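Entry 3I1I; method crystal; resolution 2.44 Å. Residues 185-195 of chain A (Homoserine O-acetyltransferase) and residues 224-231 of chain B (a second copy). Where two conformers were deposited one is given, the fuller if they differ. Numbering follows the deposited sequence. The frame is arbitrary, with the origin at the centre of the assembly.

Chain A, residues 185-195: PIITSVNVAQN
Chain B (224-231) NRMMFMNA

Two copies of homoserine O-acetyltransferase meet here through helices running nearly antiparallel, with 154° between their N-to-C directions and axes 9.8 Å apart at closest approach. In chain A, Pro A185 is the N-cap of helix 186-195. Its carbonyl O accepts twice, from Ser A189 N at 2.9 Å and from Ser A189 OG at 2.7 Å, the serine (chi1 m) being short enough to fold back on its own helix. Alpha-type bonds then give way to a wider pi-type turn over 189-194, where Gln A194 N donates to Ser A189 O at 2.8 Å; the i-to-i-5 pattern carries on with Asn A195 N and Val A190 O at 3.0 Å. Chain B is helical over 224-228, and a type I turn spans Phe B228 to Ala B231.

In register, the CA atoms of Asn A191 and Met B229 are the nearest pair, 6.2 Å apart. Met B229, a selenomethionine with chi1 to chi3 all m, points toward chain A; its flexible, unbranched chain brings CE to 3.5 Å from Ile A187 CA, while its CG packs 3.8 Å from Val A190 CG1.

The polar centre is Arg B225 (chi1 t, chi2 t, chi3 p). Asn A195 (chi1 m, chi2 -12°) directs its OD1 to the guanidinium edge, accepting from Arg B225 NE at 2.9 Å and Arg B225 NH1 at 3.1 Å. One neutral carbonyl oxygen thus serves two donors. Arg B225 NH1 also bonds elsewhere in the structure. Gln A194, extended with chi1 and chi2 t, lays NE2 over one guanidinium face, 3.5 Å from Arg B225 CZ; NE2 is hydrogen-bonded elsewhere in the structure. Val A190 CG1 covers the arginine's aliphatic portion, 3.6 Å from Arg B225 CD.

Asn B230 (chi1 m, chi2 -70°) turns ND2 back to Met B226 O at 3.1 Å, giving the Met B226 carbonyl a side-chain donor.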

ATOM      1  N   PRO A 185      11.057 -12.642   3.233  1.00 19.63           N
ATOM      2  CA  PRO A 185      10.567 -12.286   4.558  1.00 19.95           C
ATOM      3  C   PRO A 185       9.087 -11.992   4.558  1.00 19.70           C
ATOM      4  O   PRO A 185       8.547 -11.503   3.567  1.00 19.52           O
ATOM      5  CB  PRO A 185      11.356 -11.034   4.907  1.00 20.08           C
ATOM      6  CG  PRO A 185      12.625 -11.187   4.125  1.00 21.60           C
ATOM      7  CD  PRO A 185      12.182 -11.801   2.808  1.00 20.09           C
ATOM      8  N   ILE A 186       8.445 -12.327   5.661  1.00 19.48           N
ATOM      9  CA  ILE A 186       7.011 -12.126   5.821  1.00 19.73           C
ATOM     10  C   ILE A 186       6.656 -10.640   5.645  1.00 19.99           C
ATOM     11  O   ILE A 186       5.702 -10.325   4.956  1.00 20.50           O
ATOM     12  CB  ILE A 186       6.539 -12.599   7.232  1.00 19.22           C
ATOM     13  CG1 ILE A 186       6.805 -14.096   7.408  1.00 19.49           C
ATOM     14  CG2 ILE A 186       5.051 -12.282   7.462  1.00 17.61           C
ATOM     15  CD1 ILE A 186       6.144 -15.005   6.342  1.00 15.73           C
ATOM     16  N   ILE A 187       7.445  -9.748   6.246  1.00 20.00           N
ATOM     17  CA  ILE A 187       7.188  -8.303   6.162  1.00 19.84           C
ATOM     18  C   ILE A 187       7.155  -7.834   4.732  1.00 20.75           C
ATOM     19  O   ILE A 187       6.233  -7.103   4.338  1.00 21.89           O
ATOM     20  CB  ILE A 187       8.202  -7.466   6.971  1.00 19.63           C
ATOM     21  CG1 ILE A 187       7.760  -6.005   7.075  1.00 18.36           C
ATOM     22  CG2 ILE A 187       9.675  -7.555   6.405  1.00 17.09           C
ATOM     23  CD1 ILE A 187       8.643  -5.194   8.208  1.00 16.23           C
ATOM     24  N   THR A 188       8.129  -8.268   3.938  1.00 20.79           N
ATOM     25  CA  THR A 188       8.160  -7.922   2.533  1.00 20.92           C
ATOM     26  C   THR A 188       7.050  -8.636   1.729  1.00 21.63           C
ATOM     27  O   THR A 188       6.461  -8.081   0.815  1.00 21.59           O
ATOM     28  CB  THR A 188       9.534  -8.281   1.954  1.00 21.85           C
ATOM     29  OG1 THR A 188      10.548  -7.689   2.762  1.00 20.29           O
ATOM     30  CG2 THR A 188       9.674  -7.836   0.511  1.00 19.57           C
ATOM     31  N   SER A 189       6.744  -9.871   2.077  1.00 22.11           N
ATOM     32  CA  SER A 189       5.727 -10.609   1.345  1.00 22.49           C
ATOM     33  C   SER A 189       4.362  -9.959   1.447  1.00 23.64           C
ATOM     34  O   SER A 189       3.596  -9.944   0.463  1.00 23.47           O
ATOM     35  CB  SER A 189       5.666 -12.055   1.841  1.00 22.42           C
ATOM     36  OG  SER A 189       6.932 -12.689   1.703  1.00 21.16           O
ATOM     37  N   VAL A 190       4.064  -9.392   2.615  1.00 24.48           N
ATOM     38  CA  VAL A 190       2.784  -8.708   2.791  1.00 25.98           C
ATOM     39  C   VAL A 190       2.880  -7.227   2.369  1.00 27.42           C
ATOM     40  O   VAL A 190       2.058  -6.710   1.593  1.00 26.93           O
ATOM     41  CB  VAL A 190       2.273  -8.808   4.260  1.00 26.07           C
ATOM     42  CG1 VAL A 190       0.918  -8.136   4.386  1.00 24.59           C
ATOM     43  CG2 VAL A 190       2.233 -10.302   4.733  1.00 24.45           C
ATOM     44  N   ASN A 191       3.893  -6.535   2.869  1.00 29.25           N
ATOM     45  CA  ASN A 191       3.892  -5.077   2.710  1.00 30.54           C
ATOM     46  C   ASN A 191       4.153  -4.679   1.297  1.00 30.08           C
ATOM     47  O   ASN A 191       3.605  -3.707   0.848  1.00 30.53           O
ATOM     48  CB  ASN A 191       4.878  -4.367   3.653  1.00 31.61           C
ATOM     49  CG  ASN A 191       4.288  -3.123   4.249  1.00 35.18           C
ATOM     50  OD1 ASN A 191       3.083  -3.029   4.445  1.00 38.60           O
ATOM     51  ND2 ASN A 191       5.134  -2.151   4.546  1.00 45.52           N
ATOM     52  N   VAL A 192       4.951  -5.458   0.583  1.00 30.01           N
ATOM     53  CA  VAL A 192       5.275  -5.145  -0.794  1.00 29.62           C
ATOM     54  C   VAL A 192       4.681  -6.100  -1.827  1.00 29.01           C
ATOM     55  O   VAL A 192       4.337  -5.653  -2.893  1.00 31.33           O
ATOM     56  CB  VAL A 192       6.816  -5.016  -0.972  1.00 30.24           C
ATOM     57  CG1 VAL A 192       7.176  -4.705  -2.386  1.00 27.25           C
ATOM     58  CG2 VAL A 192       7.342  -3.932  -0.000  1.00 31.00           C
ATOM     59  N   ALA A 193       4.544  -7.394  -1.577  1.00 27.34           N
ATOM     60  CA  ALA A 193       3.901  -8.261  -2.607  1.00 25.47           C
ATOM     61  C   ALA A 193       2.365  -8.342  -2.502  1.00 24.09           C
ATOM     62  O   ALA A 193       1.661  -8.032  -3.459  1.00 23.78           O
ATOM     63  CB  ALA A 193       4.533  -9.641  -2.638  1.00 24.70           C
ATOM     64  N   GLN A 194       1.829  -8.749  -1.353  1.00 23.48           N
ATOM     65  CA  GLN A 194       0.370  -8.831  -1.196  1.00 22.89           C
ATOM     66  C   GLN A 194      -0.291  -7.464  -1.431  1.00 23.36           C
ATOM     67  O   GLN A 194      -1.223  -7.344  -2.233  1.00 24.43           O
ATOM     68  CB  GLN A 194      -0.026  -9.317   0.203  1.00 22.89           C
ATOM     69  CG  GLN A 194      -1.519  -9.474   0.353  1.00 23.53           C
ATOM     70  CD  GLN A 194      -2.003  -9.875   1.729  1.00 26.55           C
ATOM     71  OE1 GLN A 194      -1.223  -9.994   2.679  1.00 30.24           O
ATOM     72  NE2 GLN A 194      -3.324 -10.080   1.852  1.00 25.92           N
ATOM     73  N   ASN A 195       0.167  -6.443  -0.714  1.00 22.32           N
ATOM     74  CA  ASN A 195      -0.380  -5.118  -0.875  1.00 22.78           C
ATOM     75  C   ASN A 195      -0.329  -4.588  -2.314  1.00 22.96           C
ATOM     76  O   ASN A 195      -1.270  -3.890  -2.762  1.00 22.69           O
ATOM     77  CB  ASN A 195       0.286  -4.135   0.087  1.00 22.84           C
ATOM     78  CG  ASN A 195      -0.163  -4.330   1.544  1.00 25.07           C
ATOM     79  OD1 ASN A 195      -1.141  -5.051   1.821  1.00 28.09           O
ATOM     80  ND2 ASN A 195       0.559  -3.702   2.482  1.00 26.04           N
TER
ATOM     81  N   ASN B 224      -5.064  -0.159   6.661  1.00 24.81           N
ATOM     82  CA  ASN B 224      -4.762  -0.667   7.996  1.00 24.65           C
ATOM     83  C   ASN B 224      -3.614  -1.671   7.969  1.00 24.74           C
ATOM     84  O   ASN B 224      -2.764  -1.681   8.853  1.00 25.19           O
ATOM     85  CB  ASN B 224      -5.999  -1.342   8.570  1.00 24.93           C
ATOM     86  CG  ASN B 224      -5.818  -1.753  10.035  1.00 26.73           C
ATOM     87  OD1 ASN B 224      -5.586  -0.918  10.897  1.00 31.60           O
ATOM     88  ND2 ASN B 224      -5.941  -3.033  10.308  1.00 28.45           N
ATOM     89  N   ARG B 225      -3.584  -2.516   6.950  1.00 24.07           N
ATOM     90  CA  ARG B 225      -2.515  -3.488   6.845  1.00 24.64           C
ATOM     91  C   ARG B 225      -1.138  -2.815   6.647  1.00 24.03           C
ATOM     92  O   ARG B 225      -0.166  -3.227   7.255  1.00 23.27           O
ATOM     93  CB  ARG B 225      -2.810  -4.527   5.760  1.00 24.68           C
ATOM     94  CG  ARG B 225      -1.859  -5.679   5.789  1.00 26.56           C
ATOM     95  CD  ARG B 225      -2.400  -6.931   5.145  1.00 26.55           C
ATOM     96  NE  ARG B 225      -2.650  -6.661   3.767  1.00 29.65           N
ATOM     97  CZ  ARG B 225      -3.799  -6.857   3.133  1.00 33.45           C
ATOM     98  NH1 ARG B 225      -3.884  -6.500   1.870  1.00 36.16           N
ATOM     99  NH2 ARG B 225      -4.853  -7.395   3.724  1.00 35.47           N
HETATM  100  N   MSE B 226      -1.072  -1.753   5.862  1.00 25.14           N
HETATM  101  CA  MSE B 226       0.188  -0.990   5.691  1.00 25.81           C
HETATM  102  C   MSE B 226       0.703  -0.447   7.001  1.00 25.48           C
HETATM  103  O   MSE B 226       1.880  -0.500   7.251  1.00 25.48           O
HETATM  104  CB  MSE B 226       0.009   0.202   4.749  1.00 26.16           C
HETATM  105  CG  MSE B 226      -0.289  -0.183   3.305  1.00 28.95           C
HETATM  106 SE   MSE B 226      -1.015   1.369   2.408  0.65 34.11          SE
HETATM  107  CE  MSE B 226      -1.493   0.547   0.742  1.00 30.92           C
HETATM  108  N   MSE B 227      -0.160   0.085   7.848  1.00 25.41           N
HETATM  109  CA  MSE B 227       0.309   0.566   9.148  0.70 26.20           C
HETATM  110  C   MSE B 227       0.767  -0.620  10.026  1.00 25.29           C
HETATM  111  O   MSE B 227       1.852  -0.582  10.626  1.00 24.62           O
HETATM  112  CB  MSE B 227      -0.783   1.370   9.851  0.70 26.94           C
HETATM  113  CG  MSE B 227      -0.273   2.315  10.894  0.70 30.72           C
HETATM  114 SE   MSE B 227      -1.701   3.497  11.562  0.45 40.15          SE
HETATM  115  CE  MSE B 227      -2.688   2.174  12.574  0.70 33.44           C
ATOM    116  N   PHE B 228      -0.054  -1.663  10.089  1.00 23.99           N
ATOM    117  CA  PHE B 228       0.243  -2.836  10.912  1.00 23.32           C
ATOM    118  C   PHE B 228       1.590  -3.470  10.546  1.00 22.43           C
ATOM    119  O   PHE B 228       2.363  -3.852  11.404  1.00 21.45           O
ATOM    120  CB  PHE B 228      -0.891  -3.877  10.737  1.00 23.78           C
ATOM    121  CG  PHE B 228      -0.667  -5.122  11.515  1.00 23.50           C
ATOM    122  CD1 PHE B 228      -0.976  -5.157  12.874  1.00 25.71           C
ATOM    123  CD2 PHE B 228      -0.095  -6.225  10.928  1.00 23.41           C
ATOM    124  CE1 PHE B 228      -0.723  -6.305  13.645  1.00 26.64           C
ATOM    125  CE2 PHE B 228       0.161  -7.416  11.685  1.00 25.88           C
ATOM    126  CZ  PHE B 228      -0.164  -7.449  13.045  1.00 25.75           C
HETATM  127  N   MSE B 229       1.854  -3.592   9.252  1.00 21.53           N
HETATM  128  CA  MSE B 229       3.115  -4.171   8.814  1.00 22.13           C
HETATM  129  C   MSE B 229       4.353  -3.293   9.066  1.00 22.17           C
HETATM  130  O   MSE B 229       5.441  -3.758   8.829  1.00 22.16           O
HETATM  131  CB  MSE B 229       3.099  -4.563   7.335  1.00 21.44           C
HETATM  132  CG  MSE B 229       2.063  -5.599   6.965  1.00 21.93           C
HETATM  133 SE   MSE B 229       2.174  -7.204   8.032  0.65 22.38          SE
HETATM  134  CE  MSE B 229       4.054  -7.736   7.638  1.00 17.21           C
ATOM    135  N   ASN B 230       4.212  -2.077   9.579  1.00 22.24           N
ATOM    136  CA  ASN B 230       5.390  -1.332  10.050  1.00 22.96           C
ATOM    137  C   ASN B 230       5.417  -1.076  11.550  1.00 21.75           C
ATOM    138  O   ASN B 230       6.344  -0.410  12.075  1.00 21.65           O
ATOM    139  CB  ASN B 230       5.515  -0.017   9.270  1.00 23.88           C
ATOM    140  CG  ASN B 230       5.952  -0.250   7.834  1.00 28.45           C
ATOM    141  OD1 ASN B 230       7.137  -0.632   7.576  1.00 31.96           O
ATOM    142  ND2 ASN B 230       4.976  -0.125   6.883  1.00 28.54           N
ATOM    143  N   ALA B 231       4.425  -1.631  12.237  1.00 20.62           N
ATOM    144  CA  ALA B 231       4.242  -1.360  13.665  1.00 20.51           C
ATOM    145  C   ALA B 231       5.209  -2.133  14.546  1.00 19.56           C
ATOM    146  O   ALA B 231       5.405  -1.743  15.675  1.00 19.56           O
ATOM    147  CB  ALA B 231       2.784  -1.600  14.096  1.00 19.38           C
TER